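Local coordinates for protein putative tetR-family transcriptional regulator (Streptomyces coelicolor, PDB 3FIW) that probably binds operator DNA as a TetR-family transcriptional regulator, most likely acting as a repressor, at residues His97-Arg102 and Asp138-Ser143; Gln151-Ala156 and Leu197-Asp202; Glu33-Leu38 and Gln78-Pro83. All blocks are in the same frame, centred on the assembly; numbering follows the deposited sequence.

Contact 1: His97-Arg102 and Asp138-Ser143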
# COMPACT_ATOMS: atom_id res chain seq x y z
N HIS A 97 17.66 -11.40 -13.03
CA HIS A 97 16.29 -11.87 -12.83
C HIS A 97 16.08 -12.30 -11.38
O HIS A 97 15.15 -11.83 -10.75
CB HIS A 97 15.94 -12.99 -13.82
CG HIS A 97 14.50 -13.38 -13.85
ND1 HIS A 97 13.68 -13.34 -12.74
CD2 HIS A 97 13.73 -13.88 -14.86
CE1 HIS A 97 12.47 -13.78 -13.06
NE2 HIS A 97 12.47 -14.09 -14.35
N GLY A 98 16.94 -13.19 -10.89
CA GLY A 98 16.99 -13.61 -9.50
C GLY A 98 17.30 -12.49 -8.52
O GLY A 98 16.73 -12.46 -7.43
N TRP A 99 18.20 -11.58 -8.89
CA TRP A 99 18.48 -10.41 -8.09
C TRP A 99 17.23 -9.54 -7.98
O TRP A 99 16.86 -9.09 -6.89
CB TRP A 99 19.60 -9.56 -8.66
CG TRP A 99 19.72 -8.24 -7.88
CD1 TRP A 99 20.46 -8.03 -6.74
CD2 TRP A 99 19.03 -7.00 -8.14
NE1 TRP A 99 20.28 -6.73 -6.29
CE2 TRP A 99 19.44 -6.07 -7.15
CE3 TRP A 99 18.15 -6.57 -9.14
CZ2 TRP A 99 18.97 -4.76 -7.11
CZ3 TRP A 99 17.68 -5.27 -9.11
CH2 TRP A 99 18.09 -4.37 -8.10
N PHE A 100 16.56 -9.28 -9.10
CA PHE A 100 15.31 -8.49 -9.03
C PHE A 100 14.32 -9.02 -7.98
O PHE A 100 13.81 -8.29 -7.13
CB PHE A 100 14.66 -8.34 -10.41
CG PHE A 100 13.52 -7.37 -10.44
CD1 PHE A 100 13.73 -6.06 -10.78
CD2 PHE A 100 12.24 -7.77 -10.08
CE1 PHE A 100 12.70 -5.16 -10.78
CE2 PHE A 100 11.21 -6.88 -10.08
CZ PHE A 100 11.43 -5.58 -10.43
N LEU A 101 14.03 -10.31 -8.07
CA LEU A 101 13.18 -10.94 -7.07
C LEU A 101 13.74 -10.75 -5.68
O LEU A 101 13.01 -10.38 -4.77
CB LEU A 101 13.03 -12.43 -7.38
CG LEU A 101 12.37 -12.73 -8.75
CD1 LEU A 101 12.40 -14.22 -9.00
CD2 LEU A 101 10.95 -12.23 -8.82
N ARG A 102 15.03 -11.05 -5.53
CA ARG A 102 15.74 -10.92 -4.25
C ARG A 102 15.64 -9.49 -3.64
O ARG A 102 15.32 -9.33 -2.43
CB ARG A 102 17.19 -11.39 -4.43
CG ARG A 102 17.93 -11.72 -3.13
CD ARG A 102 19.43 -12.09 -3.33
NE ARG A 102 19.53 -12.89 -4.54
CZ ARG A 102 20.37 -12.62 -5.54
NH1 ARG A 102 21.20 -11.58 -5.43
NH2 ARG A 102 20.37 -13.39 -6.63
N ASP A 138 21.80 0.75 -12.92
CA ASP A 138 22.92 0.48 -13.84
C ASP A 138 23.12 -1.00 -14.08
O ASP A 138 23.31 -1.42 -15.23
CB ASP A 138 24.23 1.07 -13.31
CG ASP A 138 24.32 2.59 -13.49
OD1 ASP A 138 25.18 3.22 -12.81
OD2 ASP A 138 23.52 3.13 -14.32
N PHE A 139 23.06 -1.78 -13.01
CA PHE A 139 23.11 -3.24 -13.12
C PHE A 139 22.03 -3.82 -14.04
O PHE A 139 22.32 -4.72 -14.82
CB PHE A 139 23.01 -3.86 -11.74
CG PHE A 139 22.78 -5.33 -11.77
CD1 PHE A 139 23.83 -6.21 -12.07
CD2 PHE A 139 21.50 -5.84 -11.56
CE1 PHE A 139 23.62 -7.61 -12.13
CE2 PHE A 139 21.26 -7.21 -11.59
CZ PHE A 139 22.34 -8.12 -11.87
N LEU A 140 20.80 -3.32 -13.91
CA LEU A 140 19.67 -3.81 -14.71
C LEU A 140 19.86 -3.41 -16.17
O LEU A 140 19.60 -4.19 -17.09
CB LEU A 140 18.32 -3.29 -14.15
CG LEU A 140 17.73 -3.95 -12.90
CD1 LEU A 140 16.51 -3.21 -12.42
CD2 LEU A 140 17.38 -5.44 -13.18
N VAL A 141 20.29 -2.18 -16.39
CA VAL A 141 20.61 -1.72 -17.75
C VAL A 141 21.77 -2.52 -18.35
O VAL A 141 21.67 -2.98 -19.49
CB VAL A 141 20.92 -0.21 -17.78
CG1 VAL A 141 21.40 0.26 -19.20
CG2 VAL A 141 19.72 0.62 -17.26
N ALA A 142 22.87 -2.69 -17.61
CA ALA A 142 23.99 -3.50 -18.10
C ALA A 142 23.63 -4.99 -18.29
O ALA A 142 24.34 -5.70 -18.98
CB ALA A 142 25.25 -3.32 -17.24
N SER A 143 22.52 -5.44 -17.71
CA SER A 143 22.06 -6.82 -17.88
C SER A 143 21.16 -6.95 -19.11
O SER A 143 20.73 -8.04 -19.47
CB SER A 143 21.33 -7.30 -16.62
OG SER A 143 22.15 -7.11 -15.48
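Trp99 and Phe139 both carry CG anti to the backbone N, with chi1 173° and 168°, which sends each ring from its own helix toward the other. The edge of Phe139 points at the indole face in an edge-to-face pair. The centroid of the Trp99 five-membered ring lies 5.4 Å from that of the Phe139 ring, and the planes are turned 66° apart. Phe139 CE2 does the touching, 4.0 Å from Trp99 CE3. Leu140 crosses the indole at about a right angle and sets its CG 4.0 Å from Trp99 CZ3. Leu140 CD1 lies 4.3 Å from Phe100 CD1, at the edge of that ring, near its plane. All four side chains are buried, and the contact is apolar. The two segments run nearly antiparallel; they belong to helices 96-112 and 130-142 in the all-helical C-terminal domain of a TetR-type regulator. With an alanine at Trp99, the Phe139 edge would probably lose the face it meets, and a gap would open beside Leu140. Ser143 OG lies over the centre of one face of the Phe139 ring. Pro90 and Glu94 also touch both Trp99 and Phe139. Phe100 packs on Thr201 of the second subunit.

Contact 2: Gln151-Ala156 and Leu197-Asp202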
# COMPACT_ATOMS: atom_id res chain seq x y z
N GLN A 151 13.15 1.00 -14.66
CA GLN A 151 12.58 2.02 -13.78
C GLN A 151 11.11 1.76 -13.37
O GLN A 151 10.76 1.77 -12.15
CB GLN A 151 12.77 3.42 -14.40
CG GLN A 151 13.86 4.26 -13.64
CD GLN A 151 14.91 4.93 -14.56
OE1 GLN A 151 14.69 5.11 -15.77
NE2 GLN A 151 16.06 5.30 -13.97
N MSE A 152 10.27 1.50 -14.38
CA MSE A 152 8.84 1.18 -14.14
C MSE A 152 8.63 -0.06 -13.30
O MSE A 152 7.86 0.00 -12.33
CB MSE A 152 8.08 1.10 -15.46
CG MSE A 152 8.22 2.40 -16.27
SE MSE A 152 7.37 3.92 -15.35
CE MSE A 152 8.87 4.72 -14.44
N ALA A 153 9.35 -1.14 -13.63
CA ALA A 153 9.37 -2.39 -12.86
C ALA A 153 9.75 -2.18 -11.43
O ALA A 153 9.03 -2.65 -10.49
CB ALA A 153 10.32 -3.41 -13.50
N MSE A 154 10.85 -1.45 -11.25
CA MSE A 154 11.29 -1.10 -9.90
C MSE A 154 10.26 -0.29 -9.12
O MSE A 154 10.07 -0.56 -7.95
CB MSE A 154 12.60 -0.33 -9.96
CG MSE A 154 13.71 -1.18 -10.51
SE MSE A 154 14.47 -2.37 -9.17
CE MSE A 154 15.45 -1.01 -8.17
N LEU A 155 9.65 0.72 -9.72
CA LEU A 155 8.54 1.42 -9.09
C LEU A 155 7.34 0.50 -8.78
O LEU A 155 6.84 0.52 -7.66
CB LEU A 155 8.10 2.62 -9.94
CG LEU A 155 9.09 3.78 -10.02
CD1 LEU A 155 8.57 4.88 -10.95
CD2 LEU A 155 9.42 4.36 -8.63
N ALA A 156 6.92 -0.30 -9.77
CA ALA A 156 5.81 -1.22 -9.63
C ALA A 156 6.03 -2.15 -8.45
O ALA A 156 5.14 -2.37 -7.66
CB ALA A 156 5.61 -2.08 -10.93
N LEU A 197 0.90 -1.48 -14.34
CA LEU A 197 -0.27 -2.26 -14.63
C LEU A 197 -0.12 -3.11 -15.90
O LEU A 197 -0.64 -4.20 -15.99
CB LEU A 197 -1.56 -1.35 -14.65
CG LEU A 197 -2.81 -1.96 -15.29
CD1 LEU A 197 -3.18 -3.19 -14.51
CD2 LEU A 197 -3.97 -0.98 -15.42
N ALA A 198 0.61 -2.62 -16.89
CA ALA A 198 0.80 -3.37 -18.13
C ALA A 198 1.77 -4.54 -17.84
O ALA A 198 1.62 -5.65 -18.41
CB ALA A 198 1.35 -2.46 -19.17
N LEU A 199 2.75 -4.29 -16.96
CA LEU A 199 3.70 -5.32 -16.54
C LEU A 199 2.98 -6.49 -15.94
O LEU A 199 3.26 -7.62 -16.30
CB LEU A 199 4.75 -4.77 -15.54
CG LEU A 199 5.93 -3.93 -16.07
CD1 LEU A 199 6.72 -3.33 -14.96
CD2 LEU A 199 6.82 -4.78 -16.98
N ILE A 200 2.11 -6.20 -14.98
CA ILE A 200 1.30 -7.19 -14.29
C ILE A 200 0.47 -7.99 -15.26
O ILE A 200 0.46 -9.23 -15.22
CB ILE A 200 0.38 -6.48 -13.26
CG1 ILE A 200 1.24 -5.96 -12.09
CG2 ILE A 200 -0.72 -7.42 -12.64
CD1 ILE A 200 0.49 -5.04 -11.21
N THR A 201 -0.25 -7.28 -16.14
CA THR A 201 -1.22 -7.88 -17.02
C THR A 201 -0.52 -8.70 -18.09
O THR A 201 -1.03 -9.77 -18.44
CB THR A 201 -2.16 -6.82 -17.66
OG1 THR A 201 -2.59 -5.92 -16.66
CG2 THR A 201 -3.39 -7.46 -18.12
N ASP A 202 0.60 -8.18 -18.62
CA ASP A 202 1.50 -8.93 -19.47
C ASP A 202 2.00 -10.23 -18.82
O ASP A 202 2.14 -11.23 -19.50
CB ASP A 202 2.75 -8.10 -19.92
CG ASP A 202 2.42 -6.92 -20.85
OD1 ASP A 202 1.26 -6.79 -21.32
OD2 ASP A 202 3.35 -6.09 -21.09
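The CB of Leu199 is directed toward segment 151-156, and one methyl, CD1, is what touches. Its CG stands anti to the carbonyl carbon (chi1 -78°), which carries the branch out from helix 189-204. CD1 comes down on backbone as much as on side chain. Leu199 CD1 lies 3.5 Å from Ala153 CA and 3.9 Å from Ala153 CB. Leu199 CD1 is also 4.1 Å from the carbonyl carbon C of Met152, a selenomethionine. The approach of Leu199 CD1 to Ala156 CB is looser, at 4.4 Å. Ala156 turns its methyl toward Leu199. Ala153 and Ala156 present only short side chains here, and this lets the leucine methyl reach the main chain. The Met152 side chain starts toward Leu199 and then bends off. No hydrogen bond crosses the contact. Within segment 197-202, Leu197 O accepts from both Thr201 N and Thr201 OG1, which reach it from opposite faces of its carbonyl plane. The Thr201 OG1 to Leu197 O distance is 2.7 Å. In the second subunit, Leu204 packs on Ala153, Phe160 on Ala156, and Ile200 on Ile200. The two helix segments cross almost at a right angle, 86°, at an axis distance of 10.2 Å. This is buried helix-helix packing next to the dimer interface, consistent with the C-terminal helices through which TetR-family proteins dimerise.

Contact 3: Glu33-Leu38 and Gln78-Pro83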
# COMPACT_ATOMS: atom_id res chain seq x y z
N GLU A 33 15.17 2.77 20.32
CA GLU A 33 14.18 2.59 21.36
C GLU A 33 12.74 2.89 20.89
O GLU A 33 11.77 2.29 21.38
CB GLU A 33 14.57 3.46 22.55
CG GLU A 33 14.06 2.92 23.88
CD GLU A 33 14.72 1.61 24.33
OE1 GLU A 33 15.95 1.41 24.14
OE2 GLU A 33 13.98 0.78 24.88
N ALA A 34 12.62 3.79 19.91
CA ALA A 34 11.32 4.17 19.36
C ALA A 34 10.76 3.04 18.50
O ALA A 34 9.56 2.68 18.59
CB ALA A 34 11.50 5.45 18.55
N LEU A 35 11.64 2.45 17.69
CA LEU A 35 11.32 1.31 16.85
C LEU A 35 10.97 0.07 17.67
O LEU A 35 10.08 -0.71 17.26
CB LEU A 35 12.46 1.02 15.90
CG LEU A 35 12.70 2.04 14.76
CD1 LEU A 35 13.87 1.61 13.91
CD2 LEU A 35 11.48 2.22 13.89
N ASP A 36 11.65 -0.11 18.80
CA ASP A 36 11.29 -1.16 19.74
C ASP A 36 9.93 -0.92 20.37
O ASP A 36 9.15 -1.86 20.51
CB ASP A 36 12.31 -1.34 20.85
CG ASP A 36 13.61 -1.98 20.37
OD1 ASP A 36 13.73 -2.41 19.18
OD2 ASP A 36 14.53 -2.05 21.21
N LEU A 37 9.67 0.34 20.74
CA LEU A 37 8.36 0.78 21.23
C LEU A 37 7.25 0.51 20.22
O LEU A 37 6.15 0.05 20.59
CB LEU A 37 8.37 2.27 21.60
CG LEU A 37 7.05 2.79 22.24
CD1 LEU A 37 6.83 2.24 23.63
CD2 LEU A 37 7.00 4.31 22.25
N LEU A 38 7.53 0.81 18.95
CA LEU A 38 6.64 0.54 17.85
C LEU A 38 6.31 -0.93 17.80
O LEU A 38 5.13 -1.28 17.66
CB LEU A 38 7.27 0.99 16.53
CG LEU A 38 6.57 0.58 15.21
CD1 LEU A 38 5.17 1.17 15.04
CD2 LEU A 38 7.50 0.91 13.99
N GLN A 78 13.17 6.27 8.43
CA GLN A 78 14.45 6.24 7.80
C GLN A 78 15.31 5.12 8.40
O GLN A 78 15.89 4.33 7.65
CB GLN A 78 15.15 7.60 7.89
CG GLN A 78 16.46 7.66 7.02
CD GLN A 78 16.14 7.79 5.52
OE1 GLN A 78 15.20 8.49 5.14
NE2 GLN A 78 16.91 7.14 4.68
N ALA A 79 15.42 5.07 9.74
CA ALA A 79 16.19 4.01 10.45
C ALA A 79 15.65 2.62 10.10
O ALA A 79 16.39 1.66 10.03
CB ALA A 79 16.14 4.25 11.92
N ALA A 80 14.32 2.51 9.92
CA ALA A 80 13.65 1.21 9.59
C ALA A 80 14.16 0.56 8.28
O ALA A 80 13.97 -0.65 8.06
CB ALA A 80 12.16 1.41 9.52
N MSE A 81 14.78 1.37 7.43
CA MSE A 81 15.23 0.93 6.10
C MSE A 81 16.64 0.39 6.11
O MSE A 81 17.12 -0.09 5.06
CB MSE A 81 15.18 2.09 5.08
CG MSE A 81 13.78 2.53 4.72
SE MSE A 81 12.93 1.15 3.66
CE MSE A 81 11.88 0.28 4.94
N ALA A 82 17.33 0.51 7.24
CA ALA A 82 18.76 0.17 7.31
C ALA A 82 19.00 -1.25 6.83
O ALA A 82 19.90 -1.45 6.04
CB ALA A 82 19.33 0.38 8.72
N PRO A 83 18.19 -2.24 7.31
CA PRO A 83 18.36 -3.65 6.86
C PRO A 83 18.26 -3.84 5.33
O PRO A 83 19.00 -4.62 4.73
CB PRO A 83 17.24 -4.41 7.59
CG PRO A 83 16.84 -3.54 8.77
CD PRO A 83 17.10 -2.10 8.30
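Leu35 reaches from helix 27-41 to Ala79 and Ala80. Leu35 CD1 is 4.0 Å from Ala79 CB. Leu35 CD1 also lies 4.1 Å from Ala80 N, so this methyl rests on the main chain as well as on a side chain. The other branch, Leu35 CD2, sits 4.5 Å from Ala80 CB, a looser approach. CD1 thus meets both alanines, while CD2 adds a touch on Ala80 alone. The leucine has CG anti to the carbonyl carbon (chi1 -71°) and chi2 at 180°. That shape carries CD1 out from the helix to the alanines. Leu35 is buried, while the two alanines are partly exposed. The contact is wholly apolar and has no hydrogen bond across it.

One shell out, the alanines are placed by a type I beta turn from Ala79 to Ala82, with Ala82 N bonded to Ala79 O at 3.2 Å. Met81 of this turn, a selenomethionine, packs on Phe107, Thr110 and Leu111 of helix 96-112. Gln78 OE1 accepts a hydrogen bond from Thr127 N. On the other segment, Asp36 forms a salt bridge with Arg114, which also touches Leu35. The contact therefore joins the first helix of the predicted DNA-binding domain to the turn 79-82 that leads on to the C-terminal domain, consistent with the junction between the two domains of the TetR fold.

From the N terminus, contact 3 comes first. It closes a loop of 39 residues that takes in the predicted helix-turn-helix, and joins helix 27-41 to the turn 79-82. Contact 1 then closes 35 residues, tying helix 96-112 to helix 130-142. Contact 2 closes 40 residues between helices 147-170 and 189-204. The three loops run in series, and none nests in or crosses another. Contacts 1 and 2 touch: Phe100 CE1 lies 3.7 Å from SE of Met154, and both contacts reach the second subunit. Contact 3 sits on the opposite side of the chain's centre, its own centre about 28 Å from that of contact 1.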